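Metallo-beta-lactamase (PDB 6K4X) hydrolyses beta-lactam antibiotics at a two-zinc active site, occupied here by the thiol inhibitor 4-amino-2-sulfanylbenzoic acid. Local coordinates at residues A[67-75]-A[150-158]; A[92-103]-A[120-129]. One frame throughout, in Å; residues are numbered along the deposited sequence.

How the contacts relate
Contact 1 (67-75 with 150-158) is fully buried near the middle of the chain and holds one zinc site; contact 2 (92-103 with 120-129) lies farther out, half buried, and is nested inside the chain loop that contact 1 closes. Both reach the same sheet through neighbouring strands 65-69 and 91-95, joined by the bond from Leu93 N to Ile68 O. Asn98 of contact 2 also bonds Thr151 and, weakly, Gly153 N of contact 1. The chemistry follows the place: metal-bound imidazoles and a tryptophan packed between aliphatic groups in the interior, against regular parallel strand pairing, a valine-leucine core and an arginine and a backbone NH holding a sulfate toward the surface.

Contact 1: A[67-75]-A[150-158]; sequences YILSTHSHE and HTEGGITWT. With ZN (zinc ion), chain B; D0U (4-azanyl-2-sulfanyl-benzoic acid), chain E.
His72, His74 and His150 converge on one zinc ion, His72 and His150 through NE2 and His74 through ND1, and the inhibitor's sulfur S1 completes the set at 2.3 Å from the zinc. The rings of His72 and His150 form an offset edge-to-face pair with planes at 75°: His150 turns its edge to a face of His72, bringing CD2 of His150 to 3.4 Å from CE1 of His72. With CG anti to the backbone N (chi1 -179°), the His150 ring is directed at the zinc. A second shell fixes how each ring is rotated: Asp174 holds His72 ND1, Asp111 holds His74 NE2, and the carbonyl of Thr177 takes His150 ND1. Thr151 fills in beside them, its CG2 3.6 Å from His74 NE2, while its OG1 bonds Asn98. His72 and His74 open the HxHxDH motif of the metallo-beta-lactamase fold, whose Asp76 and His77 bind the second zinc together with His215. Here the loop after strand 65-69 meets the start of strand 155-163, from the other sheet of the alpha-beta/beta-alpha sandwich, and Ile155 N donates to Thr71 O at 3.0 Å. Farther from the metal, Trp157 lies between aliphatic groups: Leu69 CB sits over one face, 3.8 Å from the centroid of the six-membered ring, and Ile155 CG2 covers the other. The indole NE1 makes a weak, bent bond of 3.1 Å to Ser70 O (142°).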
loop_
_atom_site.group_PDB
_atom_site.type_symbol
_atom_site.label_atom_id
_atom_site.label_comp_id
_atom_site.label_asym_id
_atom_site.label_seq_id
_atom_site.Cartn_x
_atom_site.Cartn_y
_atom_site.Cartn_z
ATOM N N TYR A 67 7.741 -10.813 -6.724
ATOM C CA TYR A 67 8.056 -9.657 -5.881
ATOM C C TYR A 67 6.860 -9.386 -4.982
ATOM O O TYR A 67 5.704 -9.535 -5.428
ATOM C CB TYR A 67 8.316 -8.393 -6.696
ATOM C CG TYR A 67 9.591 -8.413 -7.490
ATOM C CD1 TYR A 67 10.805 -8.346 -6.844
ATOM C CD2 TYR A 67 9.599 -8.486 -8.870
ATOM C CE1 TYR A 67 12.002 -8.346 -7.535
ATOM C CE2 TYR A 67 10.796 -8.500 -9.584
ATOM C CZ TYR A 67 11.999 -8.432 -8.910
ATOM O OH TYR A 67 13.203 -8.430 -9.570
ATOM N N ILE A 68 7.138 -8.974 -3.747
ATOM C CA ILE A 68 6.149 -8.419 -2.843
ATOM C C ILE A 68 6.600 -6.987 -2.565
ATOM O O ILE A 68 7.700 -6.773 -2.043
ATOM C CB ILE A 68 6.045 -9.230 -1.543
ATOM C CG1 ILE A 68 5.664 -10.681 -1.810
ATOM C CG2 ILE A 68 5.069 -8.569 -0.588
ATOM C CD1 ILE A 68 5.879 -11.627 -0.645
ATOM N N LEU A 69 5.745 -6.029 -2.872
ATOM C CA LEU A 69 6.028 -4.622 -2.695
ATOM C C LEU A 69 5.375 -4.147 -1.411
ATOM O O LEU A 69 4.194 -4.400 -1.216
ATOM C CB LEU A 69 5.483 -3.835 -3.888
ATOM C CG LEU A 69 5.884 -4.362 -5.261
ATOM C CD1 LEU A 69 5.364 -3.439 -6.341
ATOM C CD2 LEU A 69 7.374 -4.565 -5.377
ATOM N N SER A 70 6.107 -3.405 -0.585
ATOM C CA SER A 70 5.595 -2.904 0.683
ATOM C C SER A 70 5.291 -1.417 0.561
ATOM O O SER A 70 6.168 -0.631 0.158
ATOM C CB SER A 70 6.603 -3.152 1.772
ATOM O OG SER A 70 6.197 -2.563 3.010
ATOM N N THR A 71 4.090 -1.006 0.972
ATOM C CA THR A 71 3.793 0.426 1.159
ATOM C C THR A 71 4.541 0.949 2.393
ATOM O O THR A 71 5.450 1.772 2.289
ATOM C CB THR A 71 2.286 0.704 1.271
ATOM O OG1 THR A 71 1.741 -0.120 2.307
ATOM C CG2 THR A 71 1.554 0.492 -0.039
ATOM N N HIS A 72 4.160 0.467 3.581
ATOM C CA HIS A 72 4.892 0.825 4.768
ATOM C C HIS A 72 4.822 -0.286 5.809
ATOM O O HIS A 72 3.987 -1.187 5.768
ATOM C CB HIS A 72 4.462 2.185 5.348
ATOM C CG HIS A 72 3.151 2.184 6.055
ATOM N ND1 HIS A 72 1.975 2.472 5.428
ATOM C CD2 HIS A 72 2.832 1.953 7.354
ATOM C CE1 HIS A 72 0.988 2.446 6.309
ATOM N NE2 HIS A 72 1.473 2.101 7.530
ATOM N N SER A 73 5.738 -0.168 6.775
ATOM C CA SER A 73 6.118 -1.238 7.687
ATOM C C SER A 73 5.401 -1.128 9.032
ATOM O O SER A 73 6.052 -1.030 10.079
ATOM C CB SER A 73 7.610 -1.200 7.843
ATOM O OG SER A 73 8.070 0.116 8.136
ATOM N N HIS A 74 4.058 -1.196 8.983
ATOM C CA HIS A 74 3.255 -1.413 10.188
ATOM C C HIS A 74 2.520 -2.740 10.039
ATOM O O HIS A 74 2.340 -3.242 8.931
ATOM C CB HIS A 74 2.244 -0.291 10.421
ATOM C CG HIS A 74 2.892 1.012 10.738
ATOM N ND1 HIS A 74 2.310 2.220 10.494
ATOM C CD2 HIS A 74 4.072 1.263 11.341
ATOM C CE1 HIS A 74 3.131 3.158 10.911
ATOM N NE2 HIS A 74 4.206 2.608 11.434
ATOM N N GLU A 75 2.140 -3.308 11.176
ATOM C CA GLU A 75 1.622 -4.670 11.251
ATOM C C GLU A 75 0.393 -4.890 10.368
ATOM O O GLU A 75 0.146 -6.024 9.959
ATOM C CB GLU A 75 1.333 -5.037 12.701
ATOM C CG GLU A 75 0.122 -4.329 13.299
ATOM C CD GLU A 75 -0.338 -4.692 14.706
ATOM O OE1 GLU A 75 -0.295 -5.882 15.040
ATOM O OE2 GLU A 75 -0.767 -3.780 15.458
ATOM N N HIS A 150 4.246 9.222 7.235
ATOM C CA HIS A 150 3.667 8.201 8.135
ATOM C C HIS A 150 4.753 7.224 8.601
ATOM O O HIS A 150 4.722 6.772 9.753
ATOM C CB HIS A 150 2.471 7.565 7.452
ATOM C CG HIS A 150 1.757 6.534 8.241
ATOM N ND1 HIS A 150 0.786 6.859 9.139
ATOM C CD2 HIS A 150 1.819 5.187 8.208
ATOM C CE1 HIS A 150 0.259 5.732 9.621
ATOM N NE2 HIS A 150 0.910 4.683 9.104
ATOM N N THR A 151 5.678 6.916 7.687
ATOM C CA THR A 151 6.912 6.210 7.984
ATOM C C THR A 151 7.980 6.804 7.079
ATOM O O THR A 151 7.661 7.362 6.023
ATOM C CB THR A 151 6.848 4.685 7.738
ATOM O OG1 THR A 151 6.755 4.433 6.327
ATOM C CG2 THR A 151 5.767 3.972 8.514
ATOM N N GLU A 152 9.249 6.651 7.453
ATOM C CA GLU A 152 10.287 7.261 6.632
ATOM C C GLU A 152 10.426 6.569 5.273
ATOM O O GLU A 152 10.756 7.225 4.278
ATOM C CB GLU A 152 11.635 7.193 7.349
ATOM C CG GLU A 152 11.797 8.145 8.514
ATOM C CD GLU A 152 13.213 8.290 9.035
ATOM O OE1 GLU A 152 14.096 7.592 8.523
ATOM O OE2 GLU A 152 13.425 9.131 9.946
ATOM N N GLY A 153 10.167 5.254 5.219
ATOM C CA GLY A 153 10.383 4.511 3.974
ATOM C C GLY A 153 9.106 4.226 3.197
ATOM O O GLY A 153 9.113 3.356 2.335
ATOM N N GLY A 154 8.041 4.990 3.420
ATOM C CA GLY A 154 6.775 4.753 2.717
ATOM C C GLY A 154 6.932 4.877 1.222
ATOM O O GLY A 154 7.571 5.831 0.754
ATOM N N ILE A 155 6.320 3.958 0.470
ATOM C CA ILE A 155 6.322 3.980 -0.968
ATOM C C ILE A 155 4.890 3.835 -1.457
ATOM O O ILE A 155 4.139 2.957 -1.007
ATOM C CB ILE A 155 7.192 2.860 -1.567
ATOM C CG1 ILE A 155 8.662 2.975 -1.155
ATOM C CG2 ILE A 155 7.041 2.814 -3.083
ATOM C CD1 ILE A 155 9.429 4.116 -1.772
ATOM N N THR A 156 4.535 4.680 -2.428
ATOM C CA THR A 156 3.333 4.575 -3.242
ATOM C C THR A 156 3.729 4.010 -4.606
ATOM O O THR A 156 4.727 4.445 -5.182
ATOM C CB THR A 156 2.679 5.954 -3.355
ATOM O OG1 THR A 156 2.144 6.321 -2.086
ATOM C CG2 THR A 156 1.599 6.062 -4.395
ATOM N N TRP A 157 3.008 3.001 -5.082
ATOM C CA TRP A 157 3.416 2.204 -6.233
ATOM C C TRP A 157 2.460 2.468 -7.388
ATOM O O TRP A 157 1.234 2.514 -7.162
ATOM C CB TRP A 157 3.406 0.721 -5.866
ATOM C CG TRP A 157 4.291 0.347 -4.721
ATOM C CD1 TRP A 157 3.905 0.279 -3.419
ATOM C CD2 TRP A 157 5.694 0.025 -4.734
ATOM N NE1 TRP A 157 4.929 -0.133 -2.622
ATOM C CE2 TRP A 157 6.039 -0.288 -3.398
ATOM C CE3 TRP A 157 6.678 -0.076 -5.722
ATOM C CZ2 TRP A 157 7.307 -0.700 -3.025
ATOM C CZ3 TRP A 157 7.931 -0.504 -5.349
ATOM C CH2 TRP A 157 8.229 -0.795 -4.023
ATOM N N THR A 158 2.970 2.595 -8.619
ATOM C CA THR A 158 2.103 2.899 -9.756
ATOM C C THR A 158 2.427 2.008 -10.957
ATOM O O THR A 158 3.542 1.540 -11.148
ATOM C CB THR A 158 2.204 4.370 -10.173
ATOM O OG1 THR A 158 3.530 4.668 -10.617
ATOM C CG2 THR A 158 1.853 5.293 -9.029
HETATM ZN ZN ZN B . 0.690 2.686 9.300
HETATM O O2 D0U E . -2.168 3.332 7.703
HETATM C C7 D0U E . -2.672 4.272 8.356
HETATM O O1 D0U E . -3.086 5.329 7.799
HETATM C C3 D0U E . -2.794 4.202 9.837
HETATM C C2 D0U E . -3.606 5.201 10.440
HETATM C C4 D0U E . -2.176 3.220 10.632
HETATM S S1 D0U E . -1.258 1.867 10.144
HETATM C C5 D0U E . -2.372 3.312 12.028
HETATM C C6 D0U E . -3.154 4.303 12.625
HETATM N N1 D0U E . -3.352 4.334 14.000
HETATM C C1 D0U E . -3.778 5.217 11.824
HETATM O O HOH W 1 8.185 0.796 1.456
#

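Contact 2: A[92-103]-A[120-129]; sequences VLAGAANVDTLR and FPGSAKVRAV. With SO4 (sulfate ion), chain F.
Val92 pairs with Val126, Leu93 with Arg127 and Ala94 with Ala128 in parallel register, the short strand axes turned 43° from each other. Four backbone bonds stitch the strands together, among them Arg127 N to Val92 O at 2.8 Å. Helix 99-103 runs back across strand 126-129, nearly antiparallel to it, as the helix of a beta-alpha-beta crossover; Ser123 N, ahead of that strand, bonds Leu102 O of the helix at 2.8 Å. Between helix and strand, Val126 is the central apolar residue: its CG1 meets Val99 CG1 at 3.9 Å, Leu102 CD1 comes to the same methyl at 4.1 Å, and its CG2 touches the CG methylene of Arg103. Val99 CG2 reaches on to Ala128. Arg103 has two conformers; in one, extended from CG to NE with Val99 CG1 over a guanidinium face, NH2 makes a bent bond of 2.9 Å to Val126 O. Arg127 NH2 donates to that carbonyl too, from above its plane. The guanidinium planes then stand 71° apart. Bent at chi2, Arg127 turns its guanidinium edge to a sulfate, probably from the crystallisation liquor: NH1 bonds O4 almost straight (176°) and NH2 bonds O1, while the backbone N of Lys125 donates to O3. Strand 126-129 lies at one edge of its sheet, and strand 91-95 separates it from 65-69. Val92 and Ser123 pack on helix 81-88, whereas Leu102 and Phe120 rest on Ala78 of helix 75-78.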
loop_
_atom_site.group_PDB
_atom_site.type_symbol
_atom_site.label_atom_id
_atom_site.label_comp_id
_atom_site.label_asym_id
_atom_site.label_seq_id
_atom_site.Cartn_x
_atom_site.Cartn_y
_atom_site.Cartn_z
ATOM N N VAL A 92 11.133 -9.142 -1.382
ATOM C CA VAL A 92 10.353 -8.054 -0.821
ATOM C C VAL A 92 11.068 -6.732 -1.106
ATOM O O VAL A 92 12.250 -6.588 -0.793
ATOM C CB VAL A 92 10.191 -8.260 0.693
ATOM C CG1 VAL A 92 9.418 -7.120 1.320
ATOM C CG2 VAL A 92 9.529 -9.601 0.992
ATOM N N LEU A 93 10.353 -5.759 -1.677
ATOM C CA LEU A 93 10.935 -4.477 -2.018
ATOM C C LEU A 93 10.265 -3.380 -1.207
ATOM O O LEU A 93 9.046 -3.362 -1.060
ATOM C CB LEU A 93 10.769 -4.193 -3.501
ATOM C CG LEU A 93 11.417 -5.202 -4.432
ATOM C CD1 LEU A 93 11.172 -4.832 -5.876
ATOM C CD2 LEU A 93 12.897 -5.351 -4.190
ATOM N N ALA A 94 11.067 -2.431 -0.717
ATOM C CA ALA A 94 10.581 -1.398 0.164
ATOM C C ALA A 94 11.464 -0.163 0.059
ATOM O O ALA A 94 12.639 -0.218 -0.360
ATOM C CB ALA A 94 10.542 -1.893 1.584
ATOM N N GLY A 95 10.937 0.945 0.573
ATOM C CA GLY A 95 11.740 2.133 0.723
ATOM C C GLY A 95 12.903 1.881 1.659
ATOM O O GLY A 95 12.796 1.126 2.620
ATOM N N ALA A 96 14.039 2.540 1.387
ATOM C CA ALA A 96 15.300 2.272 2.079
ATOM C C ALA A 96 15.136 2.300 3.591
ATOM O O ALA A 96 15.680 1.433 4.262
ATOM C CB ALA A 96 16.350 3.269 1.646
ATOM N N ALA A 97 14.440 3.303 4.117
ATOM C CA ALA A 97 14.387 3.505 5.559
ATOM C C ALA A 97 13.444 2.521 6.250
ATOM O O ALA A 97 13.434 2.481 7.461
ATOM C CB ALA A 97 13.977 4.935 5.855
ATOM N N ASN A 98 12.643 1.762 5.508
ATOM C CA ASN A 98 11.757 0.753 6.118
ATOM C C ASN A 98 12.311 -0.671 5.988
ATOM O O ASN A 98 11.714 -1.611 6.519
ATOM C CB ASN A 98 10.357 0.793 5.502
ATOM C CG ASN A 98 9.514 1.974 5.953
ATOM O OD1 ASN A 98 9.942 2.796 6.769
ATOM N ND2 ASN A 98 8.294 2.061 5.454
ATOM N N VAL A 99 13.437 -0.854 5.292
ATOM C CA VAL A 99 13.995 -2.200 5.114
ATOM C C VAL A 99 14.237 -2.876 6.469
ATOM O O VAL A 99 13.856 -4.038 6.669
ATOM C CB VAL A 99 15.266 -2.147 4.239
ATOM C CG1 VAL A 99 16.059 -3.451 4.314
ATOM C CG2 VAL A 99 14.930 -1.807 2.795
ATOM N N ASP A 100 14.895 -2.173 7.393
ATOM C CA ASP A 100 15.250 -2.793 8.639
ATOM C C ASP A 100 13.992 -3.169 9.441
ATOM O O ASP A 100 13.948 -4.204 10.098
ATOM C CB ASP A 100 16.177 -1.869 9.420
ATOM C CG ASP A 100 16.862 -2.597 10.548
ATOM O OD1 ASP A 100 17.551 -3.582 10.257
ATOM O OD2 ASP A 100 16.674 -2.177 11.689
ATOM N N THR A 101 12.960 -2.328 9.355
ATOM C CA THR A 101 11.732 -2.598 10.044
ATOM C C THR A 101 11.083 -3.865 9.485
ATOM O O THR A 101 10.571 -4.712 10.229
ATOM C CB THR A 101 10.732 -1.455 9.921
ATOM O OG1 THR A 101 11.352 -0.252 10.376
ATOM C CG2 THR A 101 9.486 -1.740 10.720
ATOM N N LEU A 102 11.080 -4.023 8.162
ATOM C CA LEU A 102 10.482 -5.227 7.588
ATOM C C LEU A 102 11.289 -6.477 7.957
ATOM O O LEU A 102 10.721 -7.564 8.102
ATOM C CB LEU A 102 10.388 -5.107 6.069
ATOM C CG LEU A 102 9.379 -4.074 5.562
ATOM C CD1 LEU A 102 9.457 -3.964 4.055
ATOM C CD2 LEU A 102 7.954 -4.389 5.998
ATOM N N ARG A 103 12.611 -6.349 8.065
ATOM C CA ARG A 103 13.434 -7.492 8.408
ATOM C C ARG A 103 13.231 -7.900 9.855
ATOM O O ARG A 103 13.270 -9.100 10.143
ATOM C CB ARG A 103 14.920 -7.211 8.236
ATOM C CG ARG A 103 15.309 -7.115 6.780
ATOM C CD ARG A 103 16.740 -6.686 6.609
ATOM N NE ARG A 103 17.105 -6.879 5.217
ATOM C CZ ARG A 103 18.230 -6.424 4.679
ATOM N NH1 ARG A 103 19.059 -5.691 5.407
ATOM N NH2 ARG A 103 18.510 -6.716 3.423
ATOM N N PHE A 120 5.607 -7.246 14.406
ATOM C CA PHE A 120 5.075 -8.215 13.490
ATOM C C PHE A 120 6.210 -9.108 13.009
ATOM O O PHE A 120 7.386 -8.873 13.304
ATOM C CB PHE A 120 4.327 -7.502 12.358
ATOM C CG PHE A 120 5.163 -6.542 11.543
ATOM C CD1 PHE A 120 5.269 -5.210 11.909
ATOM C CD2 PHE A 120 5.832 -6.977 10.413
ATOM C CE1 PHE A 120 6.033 -4.331 11.158
ATOM C CE2 PHE A 120 6.617 -6.103 9.680
ATOM C CZ PHE A 120 6.697 -4.780 10.043
ATOM N N PRO A 121 5.921 -10.199 12.281
ATOM C CA PRO A 121 6.989 -11.122 11.922
ATOM C C PRO A 121 7.978 -10.510 10.921
ATOM O O PRO A 121 7.581 -9.954 9.893
ATOM C CB PRO A 121 6.232 -12.304 11.305
ATOM C CG PRO A 121 4.865 -12.224 11.927
ATOM C CD PRO A 121 4.579 -10.746 11.996
ATOM N N GLY A 122 9.270 -10.657 11.200
ATOM C CA GLY A 122 10.293 -10.195 10.301
ATOM C C GLY A 122 10.338 -11.035 9.045
ATOM O O GLY A 122 10.074 -12.245 9.076
ATOM N N SER A 123 10.674 -10.399 7.928
ATOM C CA SER A 123 10.722 -11.065 6.641
ATOM C C SER A 123 12.172 -11.284 6.186
ATOM O O SER A 123 13.051 -10.489 6.464
ATOM C CB SER A 123 9.925 -10.293 5.618
ATOM O OG SER A 123 9.905 -10.945 4.352
ATOM N N ALA A 124 12.370 -12.364 5.422
ATOM C CA ALA A 124 13.560 -12.588 4.628
ATOM C C ALA A 124 13.491 -11.829 3.296
ATOM O O ALA A 124 12.421 -11.407 2.852
ATOM C CB ALA A 124 13.740 -14.069 4.382
ATOM N N LYS A 125 14.655 -11.670 2.657
ATOM C CA LYS A 125 14.780 -11.244 1.270
ATOM C C LYS A 125 14.228 -9.829 1.052
ATOM O O LYS A 125 13.624 -9.531 0.003
ATOM C CB LYS A 125 14.079 -12.215 0.313
ATOM C CG LYS A 125 14.635 -13.629 0.277
ATOM C CD LYS A 125 14.585 -14.218 -1.121
ATOM C CE LYS A 125 15.761 -13.739 -1.941
ATOM N NZ LYS A 125 15.832 -14.415 -3.252
ATOM N N VAL A 126 14.508 -8.921 1.972
ATOM C CA VAL A 126 14.065 -7.555 1.831
ATOM C C VAL A 126 15.176 -6.734 1.169
ATOM O O VAL A 126 16.348 -6.809 1.551
ATOM C CB VAL A 126 13.677 -6.937 3.179
ATOM C CG1 VAL A 126 13.079 -5.565 2.990
ATOM C CG2 VAL A 126 12.726 -7.848 3.940
ATOM N N ARG A 127 14.807 -5.960 0.162
ATOM C CA ARG A 127 15.730 -5.105 -0.572
ATOM C C ARG A 127 15.136 -3.709 -0.730
ATOM O O ARG A 127 13.926 -3.559 -0.801
ATOM C CB ARG A 127 15.982 -5.685 -1.965
ATOM C CG ARG A 127 16.328 -7.166 -1.997
ATOM C CD ARG A 127 17.741 -7.425 -1.529
ATOM N NE ARG A 127 18.083 -8.858 -1.539
ATOM C CZ ARG A 127 18.082 -9.663 -0.476
ATOM N NH1 ARG A 127 18.395 -10.949 -0.603
ATOM N NH2 ARG A 127 17.828 -9.162 0.711
ATOM N N ALA A 128 15.991 -2.696 -0.831
ATOM C CA ALA A 128 15.565 -1.317 -0.990
ATOM C C ALA A 128 15.350 -0.965 -2.462
ATOM O O ALA A 128 16.086 -1.398 -3.346
ATOM C CB ALA A 128 16.600 -0.379 -0.408
ATOM N N VAL A 129 14.388 -0.072 -2.692
ATOM C CA VAL A 129 14.210 0.637 -3.948
ATOM C C VAL A 129 14.237 2.143 -3.681
ATOM O O VAL A 129 13.869 2.593 -2.593
ATOM C CB VAL A 129 12.890 0.265 -4.635
ATOM C CG1 VAL A 129 12.880 -1.194 -5.020
ATOM C CG2 VAL A 129 11.674 0.619 -3.806
HETATM S S SO4 F . 18.320 -12.270 2.955
HETATM O O1 SO4 F . 18.321 -10.826 3.086
HETATM O O2 SO4 F . 19.548 -12.667 3.725
HETATM O O3 SO4 F . 17.139 -12.998 3.512
HETATM O O4 SO4 F . 18.406 -12.714 1.566
HETATM O O HOH W 2 13.930 4.519 -0.768
HETATM O O HOH W 3 16.283 -9.416 4.344
#